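Local coordinates for protein putative primosome component (Streptococcus pyogenes serotype M3, PDB 2QGZ) that probably acts as an ATP-binding helicase loader of the primosome, built on the P-loop ATPase fold of the IstB-like family, at residues D127-R133 / H293-R299; I140-V144 / L168-M172; F192-V196 / E208-V212. All coordinates share one frame; numbering follows the deposited sequence.

Contact 1 of 3, residues D127-R133 / H293-R299; sequences DVNNASR and HLEGANR
Asp-127 holds Asn-298 and Arg-299 with both its backbone and its carboxylate. Its N donates to Asn-298 OD1 at 2.9 Å in an almost straight bond, 178° at the hydrogen. Its OD1 forms a salt bridge to Arg-299 NH1 at 2.7 Å. Its OD2 accepts the backbone N of Arg-299, also at 2.7 Å, and is met nearly along its C-O axis. The carboxylate thus has each oxygen tied to a different part of one arginine. The carboxylate and guanidinium planes lie 19° apart.

Asn-129 reaches the second segment through water. Water 2 accepts from Asn-129 ND2 and donates to Ala-297 O. Asn-130 sits at the N-cap position of the helix but makes no capping bond. Its OD1 faces Glu-295 O, and both atoms are acceptors, so the modelled turn of this amide is doubtful.

Ser-132 OG accepts the backbone N of Glu-295 at 3.1 Å. The hydroxyl sits between the backbone N and the carbonyl carbon (chi1 83°), which turns it to that amide. Water 3 donates to both Ser-132 O and His-293 O, adding a second link here.

Arg-133 bends at chi3, and its NE donates to Asp-127 O at 2.6 Å. Arg-133 NH1 lies 2.6 Å from Gly-296 O, which sits at the guanidinium edge. Leu-294 CD2 lies over one face of the guanidinium and Ala-297 O over the opposite face. Arg-133 NH1 also bonds Ile-163 O, which ties this loop to the probable P-loop.

The 127-133 segment leads into helix 131-146. The 293-299 segment leaves edge strand 289-293, where His-293 stacks on Tyr-158 of strand 154-158. Leu-294 is backbone hydrogen-bonded to Tyr-158 and packs against Ala-136 of helix 131-146.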
# COMPACT_ATOMS: atom_id res chain seq x y z
N ASP A 127 4.65 -16.70 2.32
CA ASP A 127 5.15 -17.56 3.38
C ASP A 127 4.71 -17.04 4.74
O ASP A 127 4.88 -15.86 5.05
CB ASP A 127 6.69 -17.65 3.37
CG ASP A 127 7.23 -18.53 2.23
OD1 ASP A 127 6.65 -19.61 1.97
OD2 ASP A 127 8.25 -18.16 1.62
N VAL A 128 4.13 -17.93 5.54
CA VAL A 128 3.67 -17.59 6.88
C VAL A 128 4.44 -18.54 7.80
O VAL A 128 3.88 -19.48 8.36
CB VAL A 128 2.15 -17.82 7.04
CG1 VAL A 128 1.67 -17.23 8.36
CG2 VAL A 128 1.39 -17.18 5.88
N ASN A 129 5.73 -18.26 7.95
CA ASN A 129 6.61 -19.09 8.76
C ASN A 129 7.32 -18.30 9.88
O ASN A 129 8.42 -18.66 10.30
CB ASN A 129 7.65 -19.74 7.83
CG ASN A 129 8.32 -18.72 6.91
OD1 ASN A 129 9.10 -19.09 6.02
ND2 ASN A 129 8.02 -17.45 7.12
N ASN A 130 6.68 -17.24 10.35
CA ASN A 130 7.20 -16.37 11.41
C ASN A 130 6.05 -15.94 12.28
O ASN A 130 4.89 -16.04 11.89
CB ASN A 130 7.77 -15.06 10.83
CG ASN A 130 9.17 -15.20 10.33
OD1 ASN A 130 9.71 -14.29 9.72
ND2 ASN A 130 9.77 -16.36 10.58
N ALA A 131 6.38 -15.40 13.44
CA ALA A 131 5.36 -14.88 14.33
C ALA A 131 4.90 -13.57 13.68
O ALA A 131 3.70 -13.27 13.67
CB ALA A 131 5.94 -14.62 15.71
N SER A 132 5.84 -12.80 13.12
CA SER A 132 5.50 -11.53 12.49
C SER A 132 4.67 -11.71 11.21
O SER A 132 3.75 -10.93 10.95
CB SER A 132 6.76 -10.73 12.13
OG SER A 132 7.30 -11.17 10.90
N ARG A 133 4.99 -12.74 10.42
CA ARG A 133 4.25 -13.00 9.20
C ARG A 133 2.89 -13.61 9.53
O ARG A 133 1.92 -13.43 8.80
CB ARG A 133 5.06 -13.90 8.27
CG ARG A 133 6.42 -13.27 7.93
CD ARG A 133 7.20 -14.01 6.85
NE ARG A 133 6.50 -13.88 5.58
CZ ARG A 133 6.94 -13.16 4.56
NH1 ARG A 133 8.08 -12.50 4.64
NH2 ARG A 133 6.20 -13.09 3.46
N HIS A 293 5.80 -4.82 11.90
CA HIS A 293 7.18 -5.13 11.54
C HIS A 293 7.18 -6.52 10.93
O HIS A 293 6.71 -7.49 11.54
CB HIS A 293 8.10 -5.11 12.77
CG HIS A 293 9.55 -5.17 12.44
ND1 HIS A 293 10.53 -5.39 13.39
CD2 HIS A 293 10.20 -5.03 11.26
CE1 HIS A 293 11.72 -5.38 12.80
NE2 HIS A 293 11.55 -5.17 11.51
N LEU A 294 7.70 -6.62 9.71
CA LEU A 294 7.75 -7.88 9.00
C LEU A 294 9.19 -8.39 8.90
O LEU A 294 10.10 -7.63 8.58
CB LEU A 294 7.17 -7.71 7.60
CG LEU A 294 6.80 -9.00 6.87
CD1 LEU A 294 5.57 -9.59 7.53
CD2 LEU A 294 6.52 -8.71 5.39
N GLU A 295 9.39 -9.66 9.19
CA GLU A 295 10.72 -10.25 9.10
C GLU A 295 10.71 -11.53 8.29
O GLU A 295 9.69 -12.22 8.19
CB GLU A 295 11.28 -10.53 10.51
CG GLU A 295 11.19 -9.32 11.43
CD GLU A 295 11.96 -9.50 12.72
OE1 GLU A 295 13.20 -9.31 12.71
OE2 GLU A 295 11.33 -9.83 13.75
N GLY A 296 11.86 -11.85 7.70
CA GLY A 296 11.98 -13.06 6.92
C GLY A 296 11.62 -12.87 5.46
O GLY A 296 10.60 -12.27 5.13
N ALA A 297 12.46 -13.39 4.58
CA ALA A 297 12.21 -13.29 3.15
C ALA A 297 11.13 -14.28 2.75
O ALA A 297 10.79 -15.21 3.49
CB ALA A 297 13.50 -13.59 2.37
N ASN A 298 10.60 -14.08 1.55
CA ASN A 298 9.57 -14.94 1.01
C ASN A 298 10.27 -15.76 -0.05
O ASN A 298 11.25 -15.30 -0.64
CB ASN A 298 8.49 -14.08 0.34
CG ASN A 298 7.16 -14.80 0.23
OD1 ASN A 298 6.34 -14.72 1.14
ND2 ASN A 298 6.95 -15.51 -0.87
N ARG A 299 9.81 -16.98 -0.31
CA ARG A 299 10.46 -17.76 -1.35
C ARG A 299 10.12 -17.20 -2.73
O ARG A 299 9.29 -16.29 -2.85
CB ARG A 299 10.09 -19.25 -1.26
CG ARG A 299 8.61 -19.59 -1.11
CD ARG A 299 7.83 -19.39 -2.39
NE ARG A 299 6.64 -20.25 -2.48
CZ ARG A 299 5.65 -20.30 -1.59
NH1 ARG A 299 5.68 -19.54 -0.50
NH2 ARG A 299 4.61 -21.08 -1.81
O HOH W 1 10.24 -18.23 3.74
O HOH W 2 10.32 -15.90 6.02
O HOH W 3 3.94 -8.12 11.48

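Contact 2 of 3, residues I140-V144 / L168-M172; sequences ILDFV and LLAAM
The sulfur of Met-172 is touched from two directions by the facing helix. Ile-140 CG1 meets Met-172 SD at 3.7 Å, and Phe-143 CD2 meets it at 3.9 Å. The second touch is a Met-aromatic contact. SD lies 4.6 Å from the centroid of the Phe-143 ring and 39° off the ring normal, so the approach is oblique.

Torsions explain how the sulfur gets there. Met-172 CG is anti to the backbone N (chi1 -178°), and chi2 is extended as well, which carries SD straight out across the gap between the helices. The chain bends only at chi3, where the terminal methyl turns aside.

The shaft of Met-172 is held too. Val-144 CG2 lies against Met-172 CG at 3.8 Å, and the two side chains run antiparallel alongside one another. Ile-140 is the other main contributor. Its CG1 meets Leu-168 CD2 at 3.8 Å, and its CD1 meets Leu-169 CD1 at 3.9 Å. The side chains of Leu-169 and Ile-140 stand roughly perpendicular.

The two helix segments run nearly parallel, with an angle of 22° between their directions and 10.5 Å between their axes. Ile-140 and Met-172 bury the most surface here. Ile-140 also rests on Leu-155, and Leu-168 and Leu-169 rest on Leu-157, so strand 154-158 lies beneath the pair. Phe-143 makes an edge-to-face contact with Phe-252 of strand 251-255.

All the side chains that touch here are buried. The chemistry is apolar throughout, with the sulfur-ring contact as its one special element. Helices 131-146 and 165-179 are therefore joined here by buried apolar contacts, and their association probably rests on the exclusion of water.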
# COMPACT_ATOMS: atom_id res chain seq x y z
N ILE A 140 -4.15 -9.15 7.15
CA ILE A 140 -4.53 -9.03 5.76
C ILE A 140 -5.82 -9.82 5.49
O ILE A 140 -6.66 -9.40 4.71
CB ILE A 140 -3.37 -9.52 4.84
CG1 ILE A 140 -2.71 -8.31 4.18
CG2 ILE A 140 -3.85 -10.48 3.78
CD1 ILE A 140 -1.90 -7.47 5.14
N LEU A 141 -5.99 -10.96 6.16
CA LEU A 141 -7.19 -11.77 5.98
C LEU A 141 -8.40 -11.11 6.62
O LEU A 141 -9.52 -11.23 6.11
CB LEU A 141 -7.00 -13.18 6.54
CG LEU A 141 -5.92 -14.03 5.86
CD1 LEU A 141 -5.95 -15.43 6.44
CD2 LEU A 141 -6.16 -14.06 4.36
N ASP A 142 -8.20 -10.44 7.75
CA ASP A 142 -9.29 -9.75 8.42
C ASP A 142 -9.78 -8.61 7.55
O ASP A 142 -10.99 -8.37 7.45
CB ASP A 142 -8.85 -9.17 9.76
CG ASP A 142 -8.61 -10.24 10.81
OD1 ASP A 142 -9.32 -11.28 10.79
OD2 ASP A 142 -7.71 -10.03 11.66
N PHE A 143 -8.84 -7.92 6.91
CA PHE A 143 -9.19 -6.80 6.06
C PHE A 143 -10.07 -7.24 4.90
O PHE A 143 -11.11 -6.64 4.64
CB PHE A 143 -7.94 -6.12 5.50
CG PHE A 143 -8.24 -4.86 4.75
CD1 PHE A 143 -8.29 -3.64 5.41
CD2 PHE A 143 -8.54 -4.90 3.39
CE1 PHE A 143 -8.64 -2.47 4.73
CE2 PHE A 143 -8.89 -3.75 2.70
CZ PHE A 143 -8.94 -2.53 3.37
N VAL A 144 -9.64 -8.27 4.20
CA VAL A 144 -10.41 -8.78 3.07
C VAL A 144 -11.79 -9.26 3.53
O VAL A 144 -12.80 -8.94 2.92
CB VAL A 144 -9.67 -9.95 2.38
CG1 VAL A 144 -10.58 -10.61 1.35
CG2 VAL A 144 -8.41 -9.44 1.72
N LEU A 168 3.02 -9.39 -0.16
CA LEU A 168 1.96 -9.69 0.79
C LEU A 168 0.74 -8.79 0.52
O LEU A 168 -0.40 -9.26 0.46
CB LEU A 168 2.47 -9.43 2.21
CG LEU A 168 1.78 -10.01 3.45
CD1 LEU A 168 1.90 -9.00 4.57
CD2 LEU A 168 0.32 -10.32 3.20
N LEU A 169 0.99 -7.50 0.36
CA LEU A 169 -0.07 -6.53 0.08
C LEU A 169 -0.66 -6.76 -1.31
O LEU A 169 -1.86 -6.57 -1.52
CB LEU A 169 0.50 -5.11 0.21
CG LEU A 169 0.20 -4.35 1.51
CD1 LEU A 169 0.19 -5.28 2.70
CD2 LEU A 169 1.23 -3.23 1.69
N ALA A 170 0.17 -7.18 -2.26
CA ALA A 170 -0.32 -7.47 -3.60
C ALA A 170 -1.25 -8.69 -3.54
O ALA A 170 -2.24 -8.77 -4.28
CB ALA A 170 0.83 -7.73 -4.54
N ALA A 171 -0.92 -9.64 -2.66
CA ALA A 171 -1.75 -10.83 -2.53
C ALA A 171 -3.11 -10.44 -1.95
O ALA A 171 -4.14 -11.04 -2.28
CB ALA A 171 -1.07 -11.85 -1.63
N MET A 172 -3.10 -9.44 -1.08
CA MET A 172 -4.34 -8.95 -0.47
C MET A 172 -5.18 -8.32 -1.58
O MET A 172 -6.39 -8.54 -1.64
CB MET A 172 -4.03 -7.91 0.62
CG MET A 172 -5.25 -7.38 1.35
SD MET A 172 -4.89 -5.89 2.33
CE MET A 172 -4.59 -4.69 0.99

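Contact 3 of 3, residues F192-V196 / E208-V212; sequences FAIDV and EIDAV
Phe-192 turns an edge of its ring toward Glu-208, with CE1 4.0 Å from the backbone O of Glu-208, near the ring plane. The contact lies in the beta-alpha-beta crossover that joins parallel strands 184-188 and 217-221 of the P-loop ATPase sheet. Helix 189-197 and the short, weakly bonded helix 210-213 both belong to this crossover.

The ring also touches aliphatic groups. Its CZ is 4.2 Å from Ile-209 CG2, and its CE1 is 4.4 Å from Val-212 CG2. Both methyls approach obliquely. These are loose contacts, longer than tight packing would give. Phe-192 CG is anti to the backbone N (chi1 174°), which sends the ring off the helix toward 208-212.

The Glu-208 side chain bends at chi2 (71°) and lies across Val-196, one turn on from Phe-192. Glu-208 CG is 4.2 Å from Val-196 CB. The Val-196 rotamer is doubtful, since its CG1 is too close to backbone oxygens in the model. Glu-208 OE1 stands 4.0 Å from Asp-195 CB.

Further out, Leu-187 contacts both Phe-192 and Val-212, so both segments rest on strand 184-188. Val-236 also touches Phe-192. The contact reaches the surface near Asp-195, where the like-charged Asp-195 OD2 and Glu-208 OE1 stay 5.6 Å apart.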
# COMPACT_ATOMS: atom_id res chain seq x y z
N PHE A 192 6.49 7.50 -8.49
CA PHE A 192 5.33 8.37 -8.65
C PHE A 192 5.74 9.80 -8.31
O PHE A 192 5.38 10.74 -9.01
CB PHE A 192 4.22 7.90 -7.71
CG PHE A 192 3.03 8.81 -7.67
CD1 PHE A 192 2.07 8.76 -8.67
CD2 PHE A 192 2.85 9.70 -6.61
CE1 PHE A 192 0.94 9.59 -8.62
CE2 PHE A 192 1.74 10.53 -6.55
CZ PHE A 192 0.77 10.47 -7.55
N ALA A 193 6.49 9.96 -7.22
CA ALA A 193 6.95 11.27 -6.78
C ALA A 193 7.70 11.98 -7.91
O ALA A 193 7.36 13.10 -8.28
CB ALA A 193 7.85 11.14 -5.56
N ILE A 194 8.71 11.30 -8.44
CA ILE A 194 9.52 11.85 -9.53
C ILE A 194 8.70 12.12 -10.80
O ILE A 194 8.83 13.18 -11.41
CB ILE A 194 10.69 10.89 -9.88
CG1 ILE A 194 11.70 10.87 -8.73
CG2 ILE A 194 11.36 11.33 -11.17
CD1 ILE A 194 12.90 10.00 -8.99
N ASP A 195 7.86 11.17 -11.20
CA ASP A 195 7.05 11.34 -12.40
C ASP A 195 6.01 12.46 -12.26
O ASP A 195 5.66 13.12 -13.24
CB ASP A 195 6.35 10.03 -12.77
CG ASP A 195 7.33 8.96 -13.22
OD1 ASP A 195 8.20 9.28 -14.06
OD2 ASP A 195 7.23 7.80 -12.74
N VAL A 196 5.51 12.67 -11.04
CA VAL A 196 4.52 13.71 -10.80
C VAL A 196 5.23 15.05 -10.63
O VAL A 196 4.69 16.09 -10.97
CB VAL A 196 3.68 13.43 -9.54
CG1 VAL A 196 4.57 13.40 -8.30
CG2 VAL A 196 2.62 14.51 -9.38
N GLU A 208 -2.84 11.94 -13.67
CA GLU A 208 -1.84 11.53 -12.69
C GLU A 208 -2.34 11.19 -11.28
O GLU A 208 -2.34 10.03 -10.89
CB GLU A 208 -0.76 12.60 -12.59
CG GLU A 208 0.56 12.12 -12.01
CD GLU A 208 1.31 11.19 -12.96
OE1 GLU A 208 2.44 10.76 -12.62
OE2 GLU A 208 0.78 10.90 -14.05
N ILE A 209 -2.74 12.20 -10.51
CA ILE A 209 -3.18 11.96 -9.14
C ILE A 209 -4.68 11.70 -8.93
O ILE A 209 -5.07 11.19 -7.88
CB ILE A 209 -2.75 13.10 -8.18
CG1 ILE A 209 -3.89 14.10 -7.99
CG2 ILE A 209 -1.54 13.81 -8.74
CD1 ILE A 209 -3.62 15.09 -6.88
N ASP A 210 -5.51 12.04 -9.91
CA ASP A 210 -6.94 11.80 -9.76
C ASP A 210 -7.29 10.33 -9.89
O ASP A 210 -8.26 9.85 -9.32
CB ASP A 210 -7.74 12.59 -10.79
CG ASP A 210 -8.27 13.90 -10.23
OD1 ASP A 210 -8.76 13.90 -9.08
OD2 ASP A 210 -8.22 14.92 -10.96
N ALA A 211 -6.48 9.60 -10.66
CA ALA A 211 -6.72 8.18 -10.85
C ALA A 211 -6.22 7.42 -9.64
O ALA A 211 -6.46 6.22 -9.50
CB ALA A 211 -5.99 7.70 -12.10
N VAL A 212 -5.54 8.12 -8.75
CA VAL A 212 -4.96 7.51 -7.57
C VAL A 212 -5.64 7.82 -6.24
O VAL A 212 -5.82 6.93 -5.41
CB VAL A 212 -3.45 7.89 -7.49
CG1 VAL A 212 -2.93 7.76 -6.08
CG2 VAL A 212 -2.66 7.02 -8.45

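Overall arrangement
All three contacts belong to one P-loop ATPase domain with a parallel six-stranded sheet. Strands 289-293, 154-158, 251-255, 217-221 and 184-188 follow the 5-1-4-3-2 order of AAA+ and related ATPases. Contact 1 closes a long loop of chain, and contacts 2 and 3 are nested inside it in series. Contacts 1 and 2 share helix 131-146, with centres about 14 Å apart. Contact 3 lies on the opposite side of the chain's centre, about 31 Å from contact 1 and about 24 Å from contact 2, centre to centre. Contacts 1 and 2 thus join parts flanking the probable P-loop, while contact 3 closes a crossover farther along the sheet.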